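Side-chain contacts in glycerol dehydrogenase (Bacillus coagulans, PDB 6CSJ), which probably oxidises glycerol and related polyols with NAD as cofactor and, as this double mutant, has acquired D-lactate dehydrogenase activity: residues N258-T261 and V262-E265; F341-P345 and D346-A350; K10-G14 and P15-S19; D38-T41 and G42-K46. The protein carries 2 engineered substitutions. One frame throughout, in Å; residues are numbered along the deposited sequence.

All four contacts are local, each made within one continuous run of chain, and they fall into two pairs at the two ends of the molecule. Interactions 3 and 4 belong to the N-terminal alpha/beta part, which in this dehydrogenase family carries the nucleotide; their centres are about 17 Å apart and they touch, L18 CD1 packing 3.8 Å from V44 CG1. Interactions 1 and 2 lie in the helical C-terminal part, with centres about 18 Å apart and nearest atoms about 8 Å apart, so they do not meet. Centres of contacts from different pairs are about 33 to 46 Å apart. The family's active site probably lies in the cleft between the two parts.

Interaction 1: residues N258-T261 and V262-E265; sequences NGLT and VLEE
L263 folds back against L260, and its side chain can be followed atom by atom. L263 CB lies 3.5 Å from the carbonyl oxygen L260 O. CG continues away from that oxygen, its bond set anti to the L263 carbonyl carbon (chi1 -59°), which turns the branch toward the side of L260. At the tip, L263 CD1 meets L260 CD2 at 3.9 Å, the two leucine side chains crossing obliquely. Leucine suits both places because its forked end can bridge a three-residue step and still face a greasy interior.

The backbone draws them together by i to i+3 bonds. L263 N donates to L260 O at 2.9 Å, but the bond is bent to 136° at the hydrogen and comes from well above the carbonyl plane. One residue earlier V262 N donates to G259 O at 3.3 Å, and V262 CG2 rests 3.4 Å from that same oxygen. T266 OG1 reaches both L260 O and L263 O with a single proton to share.

The turn thus leads the chain out of helix 252-259: L263 packs on V325 and K321 of helix 319-329, V262 and T261 touch L328 of that helix, and L260 lies against L309 and L312 in a loop.

Interaction 2: residues F341-P345 and D346-A350; sequences FEVTP and DLVYA
T344 OG1 takes the N-H of L347 at 3.2 Å, and a water adds a weak second contact to that hydroxyl at 3.4 Å. This is an N-cap: T344 stands just before helix 345-365 and its side chain takes the place of the missing preceding turn. The hydroxyl can face L347 N because chi1 of 66° sets OG1 between the backbone N and the carbonyl carbon of T344. The same water accepts from D346 N at 3.0 Å, serving a second N-H of the first turn. With an alanine at T344, L347 N would probably lose its capping acceptor and the water one of its holds.

Proline suits P345, the first helical residue, since its nitrogen has no hydrogen that needs an acceptor, while P345 O already receives Y349 N at 2.8 Å. T344 O begins the regular ladder, accepting V348 N. Acidic D346 is well placed where a helix start probably carries partial positive charge, and its OD1 forms a salt bridge with R323.

V343 and V348, the residue before the cap and the fourth of the helix, make a hydrophobic staple that also meets I336. The two valines touch closely, V343 CG1 to V348 CG2 at 3.4 Å, while L347 CD2 lies 3.5 Å from E342 O.

Interaction 3: residues K10-G14 and P15-S19; sequences KFIQG and PDELS
A type II beta turn from G14 to E17 ends the edge strand 10-14 of the parallel sheet, and the E17 side chain folds back from this turn onto I12 and G14. E17 CG lies 3.8 Å from I12 CG2, the two side chains crossing at about a right angle, so the aliphatic part of the glutamate shields the branch methyl of the isoleucine. The chain then bends sharply at chi2 (21°), and this bend carries the carboxylate toward the strand end, where E17 OE2 comes 3.5 Å from G14 CA.

Glycine suits the place: with E17 turned as it is, a CB on G14 would come too close to OE2. P15 suits the second turn position, where the proline ring favours its extended backbone. D16 follows in the left-handed region (phi 64°), which aspartate tolerates better than most residues with a side chain. D16 O is gripped twice by S19, whose OG donates at 2.7 Å nearly in line with the carbonyl and whose N donates at 3.2 Å, fixing the start of the 3-10 segment 17-19.

The other carboxylate oxygen, E17 OE1, forms a salt bridge with R20 and a hydrogen bond with Y24 OH. An alanine in place of E17 is likely to leave R20 and Y24 without their acidic partner and uncover the methyl of I12.

Strand 10-14 pairs with strand 149-153, from whose end D153 accepts from D16 N and L18 N. Q13 and P15 pack against helix 228-248 and T154 of helix 154-158, while E17, on the I12 side, touches I151 of strand 149-153.

Interaction 4: residues D38-T41 and G42-K46; sequences DFVT and GLVGK
V40, T41 and G42, three successive residues of helix 38-51, carry most of this contact, each meeting the chain one turn away. V40 lies side by side with V44 and points the same way, V40 CG1 meeting V44 CG2 at 3.9 Å. That methyl of V44 also hangs 3.3 Å from V40 O, which accepts the N-H of V44. Two beta-branched valines fit here because their short, stiff side chains form a compact apolar pair.

T41 sits with OG1 beside its own backbone N (chi1 -60°), a torsion that lets the hydroxyl reach back to D37 O; a threonine can so satisfy its polar end within the helix. T41 O accepts G45 N at 2.8 Å, but only weakly, since the angle at the hydrogen falls to 124°. The backbone of V44 departs from helical values here (phi -117°), and a CB on G45 would collide with T41 O, which is consistent with a glycine at this place.

Exposed G42 donates its N-H to D38 O at 3.2 Å; its backbone is ordinary helix, and a CB at G42 would meet no obstruction from the preceding turn. On the exposed flank F39 and L43 approach loosely, with F39 CE2 4.3 Å from L43 CD2.

The helix is the crossover of the beta-alpha-beta unit between strands 32-36 and 59-63. Its valine pair faces the sheet, V40 and V44 both resting on I91 of strand 87-92, while V40 also touches T116.

Interaction 1: residues N258-T261 and V262-E265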
ATOM      1  N   ASN A 258      -8.683   5.528  -8.222  1.00 22.41           N
ATOM      2  CA  ASN A 258     -10.069   5.179  -7.879  1.00 20.79           C
ATOM      3  C   ASN A 258     -10.997   5.310  -9.072  1.00 22.42           C
ATOM      4  O   ASN A 258     -11.805   4.420  -9.325  1.00 27.52           O
ATOM      5  CB  ASN A 258     -10.602   6.043  -6.731  1.00 18.94           C
ATOM      6  CG  ASN A 258      -9.922   5.744  -5.405  1.00 17.98           C
ATOM      7  OD1 ASN A 258      -9.153   4.799  -5.284  1.00 16.64           O
ATOM      8  ND2 ASN A 258     -10.201   6.565  -4.405  1.00 19.50           N
ATOM      9  N   GLY A 259     -10.867   6.410  -9.809  1.00 23.05           N
ATOM     10  CA  GLY A 259     -11.659   6.629 -11.016  1.00 23.25           C
ATOM     11  C   GLY A 259     -11.489   5.581 -12.110  1.00 23.11           C
ATOM     12  O   GLY A 259     -12.425   5.309 -12.865  1.00 24.99           O
ATOM     13  N   LEU A 260     -10.297   4.994 -12.202  1.00 23.86           N
ATOM     14  CA  LEU A 260     -10.022   3.967 -13.208  1.00 25.37           C
ATOM     15  C   LEU A 260     -10.837   2.677 -13.035  1.00 25.73           C
ATOM     16  O   LEU A 260     -10.909   1.875 -13.973  1.00 27.04           O
ATOM     17  CB  LEU A 260      -8.517   3.656 -13.275  1.00 27.35           C
ATOM     18  CG  LEU A 260      -7.687   4.770 -13.993  1.00 23.30           C
ATOM     19  CD1 LEU A 260      -6.223   4.648 -13.695  1.00 24.36           C
ATOM     20  CD2 LEU A 260      -7.857   4.717 -15.495  1.00 21.63           C
ATOM     21  N   THR A 261     -11.468   2.488 -11.859  1.00 28.43           N
ATOM     22  CA  THR A 261     -12.359   1.331 -11.618  1.00 32.95           C
ATOM     23  C   THR A 261     -13.499   1.244 -12.656  1.00 36.62           C
ATOM     24  O   THR A 261     -13.973   0.165 -12.970  1.00 44.83           O
ATOM     25  CB  THR A 261     -12.960   1.345 -10.198  1.00 31.68           C
ATOM     26  OG1 THR A 261     -13.510   0.060  -9.937  1.00 35.50           O
ATOM     27  CG2 THR A 261     -14.059   2.376 -10.090  1.00 33.22           C
ATOM     28  N   VAL A 262     -13.922   2.401 -13.170  1.00 36.46           N
ATOM     29  CA  VAL A 262     -14.885   2.514 -14.275  1.00 31.07           C
ATOM     30  C   VAL A 262     -14.463   1.702 -15.505  1.00 28.31           C
ATOM     31  O   VAL A 262     -15.309   1.138 -16.185  1.00 31.56           O
ATOM     32  CB  VAL A 262     -15.069   4.001 -14.690  1.00 34.89           C
ATOM     33  CG1 VAL A 262     -15.839   4.137 -16.006  1.00 37.01           C
ATOM     34  CG2 VAL A 262     -15.753   4.802 -13.582  1.00 34.61           C
ATOM     35  N   LEU A 263     -13.169   1.688 -15.814  1.00 30.61           N
ATOM     36  CA  LEU A 263     -12.637   0.880 -16.914  1.00 31.40           C
ATOM     37  C   LEU A 263     -12.411  -0.576 -16.465  1.00 35.72           C
ATOM     38  O   LEU A 263     -11.450  -0.882 -15.755  1.00 28.81           O
ATOM     39  CB  LEU A 263     -11.344   1.499 -17.447  1.00 26.71           C
ATOM     40  CG  LEU A 263     -11.456   2.927 -17.975  1.00 25.35           C
ATOM     41  CD1 LEU A 263     -10.101   3.471 -18.372  1.00 22.17           C
ATOM     42  CD2 LEU A 263     -12.401   2.992 -19.183  1.00 27.93           C
ATOM     43  N   GLU A 264     -13.320  -1.450 -16.890  1.00 38.38           N
ATOM     44  CA  GLU A 264     -13.332  -2.871 -16.506  1.00 41.94           C
ATOM     45  C   GLU A 264     -12.041  -3.617 -16.873  1.00 36.64           C
ATOM     46  O   GLU A 264     -11.560  -4.448 -16.102  1.00 30.63           O
ATOM     47  CB  GLU A 264     -14.553  -3.582 -17.135  1.00 46.72           C
ATOM     48  CG  GLU A 264     -14.727  -3.388 -18.638  1.00 56.63           C
ATOM     49  CD  GLU A 264     -16.185  -3.293 -19.083  1.00 61.64           C
ATOM     50  OE1 GLU A 264     -17.019  -2.600 -18.450  1.00 53.40           O
ATOM     51  OE2 GLU A 264     -16.477  -3.925 -20.095  1.00 52.57           O
ATOM     52  N   GLU A 265     -11.480  -3.299 -18.042  1.00 39.94           N
ATOM     53  CA  GLU A 265     -10.175  -3.852 -18.472  1.00 44.29           C
ATOM     54  C   GLU A 265      -9.013  -3.624 -17.478  1.00 39.02           C
ATOM     55  O   GLU A 265      -8.034  -4.365 -17.521  1.00 52.64           O
ATOM     56  CB  GLU A 265      -9.736  -3.292 -19.839  1.00 45.86           C
ATOM     57  CG  GLU A 265     -10.763  -3.189 -20.939  1.00 45.77           C
ATOM     58  CD  GLU A 265     -11.271  -1.764 -21.169  1.00 47.05           C
ATOM     59  OE1 GLU A 265     -12.020  -1.212 -20.316  1.00 50.23           O
ATOM     60  OE2 GLU A 265     -10.941  -1.210 -22.221  1.00 45.68           O
TER

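Interaction 2: residues F341-P345 and D346-A350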
ATOM      1  N   PHE A 341      -4.474  23.923  -6.565  1.00 21.36           N
ATOM      2  CA  PHE A 341      -5.204  24.706  -7.565  1.00 21.33           C
ATOM      3  C   PHE A 341      -6.594  24.086  -7.753  1.00 20.77           C
ATOM      4  O   PHE A 341      -6.849  22.981  -7.281  1.00 20.01           O
ATOM      5  CB  PHE A 341      -4.436  24.770  -8.906  1.00 19.64           C
ATOM      6  CG  PHE A 341      -3.859  23.451  -9.362  1.00 20.24           C
ATOM      7  CD1 PHE A 341      -4.628  22.536 -10.085  1.00 20.99           C
ATOM      8  CD2 PHE A 341      -2.537  23.132  -9.085  1.00 21.49           C
ATOM      9  CE1 PHE A 341      -4.090  21.330 -10.513  1.00 20.53           C
ATOM     10  CE2 PHE A 341      -1.991  21.917  -9.517  1.00 23.78           C
ATOM     11  CZ  PHE A 341      -2.781  21.018 -10.234  1.00 21.63           C
ATOM     12  N   GLU A 342      -7.482  24.801  -8.437  1.00 21.25           N
ATOM     13  CA  GLU A 342      -8.824  24.303  -8.716  1.00 26.38           C
ATOM     14  C   GLU A 342      -8.764  23.166  -9.746  1.00 27.41           C
ATOM     15  O   GLU A 342      -7.994  23.216 -10.701  1.00 28.04           O
ATOM     16  CB  GLU A 342      -9.742  25.426  -9.213  1.00 31.74           C
ATOM     17  CG  GLU A 342     -11.163  24.965  -9.542  1.00 44.23           C
ATOM     18  CD  GLU A 342     -12.174  26.108  -9.675  1.00 50.43           C
ATOM     19  OE1 GLU A 342     -11.970  27.198  -9.095  1.00 61.80           O
ATOM     20  OE2 GLU A 342     -13.196  25.894 -10.356  1.00 46.39           O
ATOM     21  N   VAL A 343      -9.599  22.157  -9.528  1.00 28.20           N
ATOM     22  CA  VAL A 343      -9.662  20.965 -10.355  1.00 31.40           C
ATOM     23  C   VAL A 343     -11.091  20.759 -10.844  1.00 29.12           C
ATOM     24  O   VAL A 343     -12.031  20.926 -10.079  1.00 29.26           O
ATOM     25  CB  VAL A 343      -9.247  19.718  -9.544  1.00 32.00           C
ATOM     26  CG1 VAL A 343      -9.375  18.450 -10.395  1.00 32.36           C
ATOM     27  CG2 VAL A 343      -7.832  19.897  -9.003  1.00 30.09           C
ATOM     28  N   THR A 344     -11.240  20.384 -12.112  1.00 27.41           N
ATOM     29  CA  THR A 344     -12.549  20.067 -12.690  1.00 28.81           C
ATOM     30  C   THR A 344     -12.432  18.765 -13.471  1.00 30.68           C
ATOM     31  O   THR A 344     -11.322  18.379 -13.858  1.00 30.11           O
ATOM     32  CB  THR A 344     -13.019  21.149 -13.680  1.00 27.89           C
ATOM     33  OG1 THR A 344     -12.153  21.165 -14.816  1.00 25.09           O
ATOM     34  CG2 THR A 344     -13.009  22.533 -13.041  1.00 26.42           C
ATOM     35  N   PRO A 345     -13.564  18.092 -13.728  1.00 28.87           N
ATOM     36  CA  PRO A 345     -13.525  16.886 -14.561  1.00 24.75           C
ATOM     37  C   PRO A 345     -12.872  17.064 -15.939  1.00 25.02           C
ATOM     38  O   PRO A 345     -12.136  16.176 -16.380  1.00 24.40           O
ATOM     39  CB  PRO A 345     -15.002  16.498 -14.677  1.00 26.31           C
ATOM     40  CG  PRO A 345     -15.627  17.026 -13.427  1.00 26.27           C
ATOM     41  CD  PRO A 345     -14.853  18.226 -13.020  1.00 26.00           C
ATOM     42  N   ASP A 346     -13.122  18.196 -16.594  1.00 28.62           N
ATOM     43  CA  ASP A 346     -12.463  18.528 -17.878  1.00 28.29           C
ATOM     44  C   ASP A 346     -10.950  18.544 -17.759  1.00 21.82           C
ATOM     45  O   ASP A 346     -10.260  18.039 -18.623  1.00 18.40           O
ATOM     46  CB  ASP A 346     -12.915  19.905 -18.405  1.00 33.68           C
ATOM     47  CG  ASP A 346     -14.270  19.880 -19.077  1.00 35.39           C
ATOM     48  OD1 ASP A 346     -14.911  18.814 -19.152  1.00 40.67           O
ATOM     49  OD2 ASP A 346     -14.707  20.947 -19.538  1.00 50.48           O
ATOM     50  N   LEU A 347     -10.454  19.139 -16.677  1.00 21.67           N
ATOM     51  CA  LEU A 347      -9.017  19.271 -16.425  1.00 22.45           C
ATOM     52  C   LEU A 347      -8.379  17.899 -16.148  1.00 24.79           C
ATOM     53  O   LEU A 347      -7.281  17.605 -16.644  1.00 24.91           O
ATOM     54  CB  LEU A 347      -8.785  20.232 -15.261  1.00 23.08           C
ATOM     55  CG  LEU A 347      -7.494  21.039 -15.142  1.00 28.57           C
ATOM     56  CD1 LEU A 347      -7.145  21.865 -16.378  1.00 26.94           C
ATOM     57  CD2 LEU A 347      -7.651  21.985 -13.942  1.00 31.86           C
ATOM     58  N   VAL A 348      -9.090  17.060 -15.389  1.00 23.51           N
ATOM     59  CA  VAL A 348      -8.634  15.698 -15.082  1.00 27.56           C
ATOM     60  C   VAL A 348      -8.713  14.783 -16.320  1.00 23.72           C
ATOM     61  O   VAL A 348      -7.804  13.983 -16.556  1.00 24.91           O
ATOM     62  CB  VAL A 348      -9.404  15.090 -13.887  1.00 28.71           C
ATOM     63  CG1 VAL A 348      -8.981  13.638 -13.632  1.00 27.76           C
ATOM     64  CG2 VAL A 348      -9.184  15.944 -12.643  1.00 26.13           C
ATOM     65  N   TYR A 349      -9.785  14.908 -17.105  1.00 22.86           N
ATOM     66  CA  TYR A 349      -9.874  14.251 -18.413  1.00 23.45           C
ATOM     67  C   TYR A 349      -8.658  14.593 -19.286  1.00 27.54           C
ATOM     68  O   TYR A 349      -8.023  13.695 -19.875  1.00 25.41           O
ATOM     69  CB  TYR A 349     -11.161  14.654 -19.134  1.00 23.45           C
ATOM     70  CG  TYR A 349     -11.342  13.981 -20.481  1.00 25.53           C
ATOM     71  CD1 TYR A 349     -11.860  12.698 -20.580  1.00 25.19           C
ATOM     72  CD2 TYR A 349     -10.999  14.641 -21.657  1.00 25.30           C
ATOM     73  CE1 TYR A 349     -12.019  12.085 -21.810  1.00 27.07           C
ATOM     74  CE2 TYR A 349     -11.158  14.037 -22.892  1.00 28.49           C
ATOM     75  CZ  TYR A 349     -11.670  12.761 -22.968  1.00 27.66           C
ATOM     76  OH  TYR A 349     -11.806  12.166 -24.194  1.00 25.40           O
ATOM     77  N   ALA A 350      -8.334  15.888 -19.352  1.00 28.23           N
ATOM     78  CA  ALA A 350      -7.185  16.367 -20.125  1.00 27.07           C
ATOM     79  C   ALA A 350      -5.862  15.779 -19.620  1.00 23.68           C
ATOM     80  O   ALA A 350      -5.018  15.365 -20.425  1.00 26.37           O
ATOM     81  CB  ALA A 350      -7.124  17.888 -20.113  1.00 26.49           C
TER
HETATM   82  O   HOH W   1     -15.180  20.267 -16.139  1.00 25.71           O

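Interaction 3: residues K10-G14 and P15-S19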
ATOM      1  N   LYS A  10       6.503   0.153  16.219  1.00 15.17           N
ATOM      2  CA  LYS A  10       7.757  -0.419  15.747  1.00 17.09           C
ATOM      3  C   LYS A  10       7.592  -0.922  14.318  1.00 16.58           C
ATOM      4  O   LYS A  10       6.568  -1.527  13.987  1.00 14.13           O
ATOM      5  CB  LYS A  10       8.211  -1.586  16.629  1.00 18.52           C
ATOM      6  CG  LYS A  10       8.308  -1.287  18.117  1.00 18.28           C
ATOM      7  CD  LYS A  10       9.121  -2.350  18.835  1.00 18.40           C
ATOM      8  CE  LYS A  10       8.935  -2.297  20.344  1.00 17.26           C
ATOM      9  NZ  LYS A  10       9.264  -0.999  20.990  1.00 16.68           N
ATOM     10  N   PHE A  11       8.597  -0.656  13.480  1.00 16.04           N
ATOM     11  CA  PHE A  11       8.679  -1.243  12.147  1.00 17.49           C
ATOM     12  C   PHE A  11       9.981  -2.043  12.107  1.00 17.30           C
ATOM     13  O   PHE A  11      11.057  -1.491  12.345  1.00 19.95           O
ATOM     14  CB  PHE A  11       8.603  -0.178  11.040  1.00 16.35           C
ATOM     15  CG  PHE A  11       8.992  -0.688   9.684  1.00 17.47           C
ATOM     16  CD1 PHE A  11      10.305  -0.608   9.271  1.00 17.90           C
ATOM     17  CD2 PHE A  11       8.058  -1.263   8.822  1.00 17.04           C
ATOM     18  CE1 PHE A  11      10.701  -1.111   8.033  1.00 18.99           C
ATOM     19  CE2 PHE A  11       8.427  -1.725   7.577  1.00 16.59           C
ATOM     20  CZ  PHE A  11       9.752  -1.658   7.180  1.00 18.32           C
ATOM     21  N   ILE A  12       9.860  -3.335  11.795  1.00 18.32           N
ATOM     22  CA  ILE A  12      10.926  -4.325  11.990  1.00 17.58           C
ATOM     23  C   ILE A  12      11.143  -5.071  10.677  1.00 17.01           C
ATOM     24  O   ILE A  12      10.191  -5.623  10.115  1.00 18.89           O
ATOM     25  CB  ILE A  12      10.503  -5.319  13.090  1.00 17.39           C
ATOM     26  CG1 ILE A  12      10.404  -4.612  14.445  1.00 17.04           C
ATOM     27  CG2 ILE A  12      11.453  -6.518  13.183  1.00 19.96           C
ATOM     28  CD1 ILE A  12       9.344  -5.212  15.338  1.00 17.89           C
ATOM     29  N   GLN A  13      12.382  -5.095  10.191  1.00 16.01           N
ATOM     30  CA  GLN A  13      12.670  -5.666   8.877  1.00 17.00           C
ATOM     31  C   GLN A  13      13.972  -6.457   8.873  1.00 17.86           C
ATOM     32  O   GLN A  13      14.980  -6.017   9.428  1.00 16.15           O
ATOM     33  CB  GLN A  13      12.730  -4.548   7.828  1.00 18.79           C
ATOM     34  CG  GLN A  13      13.017  -5.025   6.408  1.00 19.58           C
ATOM     35  CD  GLN A  13      13.089  -3.898   5.404  1.00 19.33           C
ATOM     36  OE1 GLN A  13      12.333  -2.937   5.481  1.00 21.37           O
ATOM     37  NE2 GLN A  13      13.998  -4.015   4.450  1.00 20.56           N
ATOM     38  N   GLY A  14      13.946  -7.603   8.205  1.00 18.50           N
ATOM     39  CA  GLY A  14      15.105  -8.469   8.099  1.00 23.16           C
ATOM     40  C   GLY A  14      14.734  -9.838   7.550  1.00 25.95           C
ATOM     41  O   GLY A  14      13.554 -10.196   7.522  1.00 24.63           O
ATOM     42  N   PRO A  15      15.737 -10.610   7.098  1.00 27.45           N
ATOM     43  CA  PRO A  15      15.440 -11.962   6.607  1.00 29.07           C
ATOM     44  C   PRO A  15      15.098 -12.916   7.755  1.00 33.17           C
ATOM     45  O   PRO A  15      15.717 -12.836   8.835  1.00 31.37           O
ATOM     46  CB  PRO A  15      16.728 -12.379   5.879  1.00 27.11           C
ATOM     47  CG  PRO A  15      17.802 -11.548   6.467  1.00 25.94           C
ATOM     48  CD  PRO A  15      17.187 -10.333   7.123  1.00 29.90           C
ATOM     49  N   ASP A  16      14.079 -13.758   7.541  1.00 31.36           N
ATOM     50  CA  ASP A  16      13.667 -14.793   8.502  1.00 29.25           C
ATOM     51  C   ASP A  16      13.133 -14.236   9.848  1.00 27.05           C
ATOM     52  O   ASP A  16      13.214 -14.898  10.886  1.00 25.81           O
ATOM     53  CB  ASP A  16      14.835 -15.783   8.709  1.00 32.82           C
ATOM     54  CG  ASP A  16      14.380 -17.213   9.010  1.00 38.71           C
ATOM     55  OD1 ASP A  16      13.177 -17.562   8.892  1.00 38.44           O
ATOM     56  OD2 ASP A  16      15.268 -18.007   9.374  1.00 53.30           O
ATOM     57  N   GLU A  17      12.572 -13.031   9.806  1.00 27.59           N
ATOM     58  CA  GLU A  17      11.938 -12.376  10.971  1.00 28.28           C
ATOM     59  C   GLU A  17      10.767 -13.159  11.600  1.00 27.07           C
ATOM     60  O   GLU A  17      10.561 -13.087  12.819  1.00 27.69           O
ATOM     61  CB  GLU A  17      11.450 -10.970  10.577  1.00 29.59           C
ATOM     62  CG  GLU A  17      12.031  -9.752  11.284  1.00 32.72           C
ATOM     63  CD  GLU A  17      13.364  -9.940  11.954  1.00 29.91           C
ATOM     64  OE1 GLU A  17      13.361 -10.229  13.174  1.00 27.97           O
ATOM     65  OE2 GLU A  17      14.407  -9.760  11.297  1.00 29.32           O
ATOM     66  N   LEU A  18      10.004 -13.899  10.795  1.00 24.14           N
ATOM     67  CA  LEU A  18       8.904 -14.729  11.321  1.00 27.65           C
ATOM     68  C   LEU A  18       9.394 -15.830  12.274  1.00 31.05           C
ATOM     69  O   LEU A  18       8.636 -16.265  13.143  1.00 41.67           O
ATOM     70  CB  LEU A  18       8.070 -15.351  10.189  1.00 29.43           C
ATOM     71  CG  LEU A  18       7.184 -14.393   9.379  1.00 32.40           C
ATOM     72  CD1 LEU A  18       6.442 -15.131   8.279  1.00 35.20           C
ATOM     73  CD2 LEU A  18       6.200 -13.636  10.255  1.00 30.43           C
ATOM     74  N   SER A  19      10.650 -16.262  12.125  1.00 28.23           N
ATOM     75  CA  SER A  19      11.257 -17.232  13.040  1.00 30.32           C
ATOM     76  C   SER A  19      11.459 -16.656  14.442  1.00 29.48           C
ATOM     77  O   SER A  19      11.687 -17.415  15.369  1.00 25.30           O
ATOM     78  CB  SER A  19      12.605 -17.739  12.502  1.00 34.05           C
ATOM     79  OG  SER A  19      13.638 -16.794  12.759  1.00 34.96           O
TER

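Interaction 4: residues D38-T41 and G42-K46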
ATOM      1  N   ASP A  38      -5.346 -20.110   4.047  1.00 32.13           N
ATOM      2  CA  ASP A  38      -4.882 -21.455   3.715  1.00 33.27           C
ATOM      3  C   ASP A  38      -3.457 -21.470   3.140  1.00 34.88           C
ATOM      4  O   ASP A  38      -2.568 -22.135   3.669  1.00 30.37           O
ATOM      5  CB  ASP A  38      -5.856 -22.137   2.736  1.00 37.02           C
ATOM      6  CG  ASP A  38      -5.569 -23.616   2.570  1.00 40.32           C
ATOM      7  OD1 ASP A  38      -5.651 -24.345   3.586  1.00 40.19           O
ATOM      8  OD2 ASP A  38      -5.257 -24.042   1.435  1.00 46.15           O
ATOM      9  N   PHE A  39      -3.249 -20.718   2.069  1.00 36.55           N
ATOM     10  CA  PHE A  39      -1.950 -20.667   1.390  1.00 35.05           C
ATOM     11  C   PHE A  39      -0.806 -20.220   2.311  1.00 30.99           C
ATOM     12  O   PHE A  39       0.248 -20.860   2.348  1.00 28.67           O
ATOM     13  CB  PHE A  39      -2.025 -19.754   0.162  1.00 40.10           C
ATOM     14  CG  PHE A  39      -0.732 -19.652  -0.587  1.00 47.94           C
ATOM     15  CD1 PHE A  39      -0.355 -20.653  -1.484  1.00 49.79           C
ATOM     16  CD2 PHE A  39       0.133 -18.572  -0.380  1.00 50.94           C
ATOM     17  CE1 PHE A  39       0.846 -20.568  -2.179  1.00 50.73           C
ATOM     18  CE2 PHE A  39       1.340 -18.485  -1.070  1.00 54.85           C
ATOM     19  CZ  PHE A  39       1.697 -19.487  -1.971  1.00 52.85           C
ATOM     20  N   VAL A  40      -1.017 -19.129   3.050  1.00 27.96           N
ATOM     21  CA  VAL A  40       0.028 -18.567   3.924  1.00 26.17           C
ATOM     22  C   VAL A  40       0.294 -19.471   5.127  1.00 25.36           C
ATOM     23  O   VAL A  40       1.439 -19.567   5.572  1.00 27.21           O
ATOM     24  CB  VAL A  40      -0.282 -17.110   4.371  1.00 24.90           C
ATOM     25  CG1 VAL A  40       0.767 -16.603   5.368  1.00 23.59           C
ATOM     26  CG2 VAL A  40      -0.341 -16.178   3.164  1.00 23.93           C
ATOM     27  N   THR A  41      -0.739 -20.135   5.641  1.00 29.30           N
ATOM     28  CA  THR A  41      -0.563 -21.132   6.717  1.00 31.47           C
ATOM     29  C   THR A  41       0.382 -22.262   6.274  1.00 30.72           C
ATOM     30  O   THR A  41       1.277 -22.641   7.028  1.00 28.27           O
ATOM     31  CB  THR A  41      -1.922 -21.704   7.203  1.00 34.80           C
ATOM     32  OG1 THR A  41      -2.731 -20.639   7.714  1.00 29.93           O
ATOM     33  CG2 THR A  41      -1.735 -22.757   8.304  1.00 32.90           C
ATOM     34  N   GLY A  42       0.201 -22.767   5.052  1.00 32.32           N
ATOM     35  CA  GLY A  42       1.115 -23.748   4.472  1.00 32.67           C
ATOM     36  C   GLY A  42       2.510 -23.176   4.229  1.00 34.56           C
ATOM     37  O   GLY A  42       3.509 -23.865   4.432  1.00 31.47           O
ATOM     38  N   LEU A  43       2.576 -21.916   3.801  1.00 29.82           N
ATOM     39  CA  LEU A  43       3.853 -21.259   3.497  1.00 30.66           C
ATOM     40  C   LEU A  43       4.741 -21.034   4.722  1.00 28.57           C
ATOM     41  O   LEU A  43       5.913 -21.386   4.689  1.00 29.11           O
ATOM     42  CB  LEU A  43       3.622 -19.915   2.786  1.00 33.34           C
ATOM     43  CG  LEU A  43       4.862 -19.195   2.230  1.00 33.61           C
ATOM     44  CD1 LEU A  43       5.489 -19.978   1.086  1.00 31.53           C
ATOM     45  CD2 LEU A  43       4.492 -17.788   1.782  1.00 39.14           C
ATOM     46  N   VAL A  44       4.183 -20.454   5.782  1.00 26.70           N
ATOM     47  CA  VAL A  44       4.957 -20.029   6.971  1.00 27.40           C
ATOM     48  C   VAL A  44       4.591 -20.742   8.287  1.00 25.82           C
ATOM     49  O   VAL A  44       5.169 -20.432   9.342  1.00 26.59           O
ATOM     50  CB  VAL A  44       4.836 -18.495   7.200  1.00 25.61           C
ATOM     51  CG1 VAL A  44       5.127 -17.734   5.912  1.00 24.51           C
ATOM     52  CG2 VAL A  44       3.471 -18.115   7.772  1.00 29.16           C
ATOM     53  N   GLY A  45       3.634 -21.670   8.234  1.00 25.49           N
ATOM     54  CA  GLY A  45       3.112 -22.316   9.440  1.00 23.35           C
ATOM     55  C   GLY A  45       4.177 -23.004  10.258  1.00 25.41           C
ATOM     56  O   GLY A  45       4.179 -22.879  11.483  1.00 27.95           O
ATOM     57  N   LYS A  46       5.091 -23.710   9.583  1.00 27.85           N
ATOM     58  CA  LYS A  46       6.186 -24.409  10.253  1.00 34.14           C
ATOM     59  C   LYS A  46       7.135 -23.444  10.957  1.00 30.85           C
ATOM     60  O   LYS A  46       7.547 -23.703  12.085  1.00 29.53           O
ATOM     61  CB  LYS A  46       6.969 -25.304   9.275  1.00 46.00           C
ATOM     62  CG  LYS A  46       7.647 -26.496   9.944  1.00 60.01           C
ATOM     63  CD  LYS A  46       8.007 -27.604   8.959  1.00 74.61           C
ATOM     64  CE  LYS A  46       8.415 -28.887   9.681  1.00 78.53           C
ATOM     65  NZ  LYS A  46       9.744 -28.761  10.340  1.00 79.82           N
TER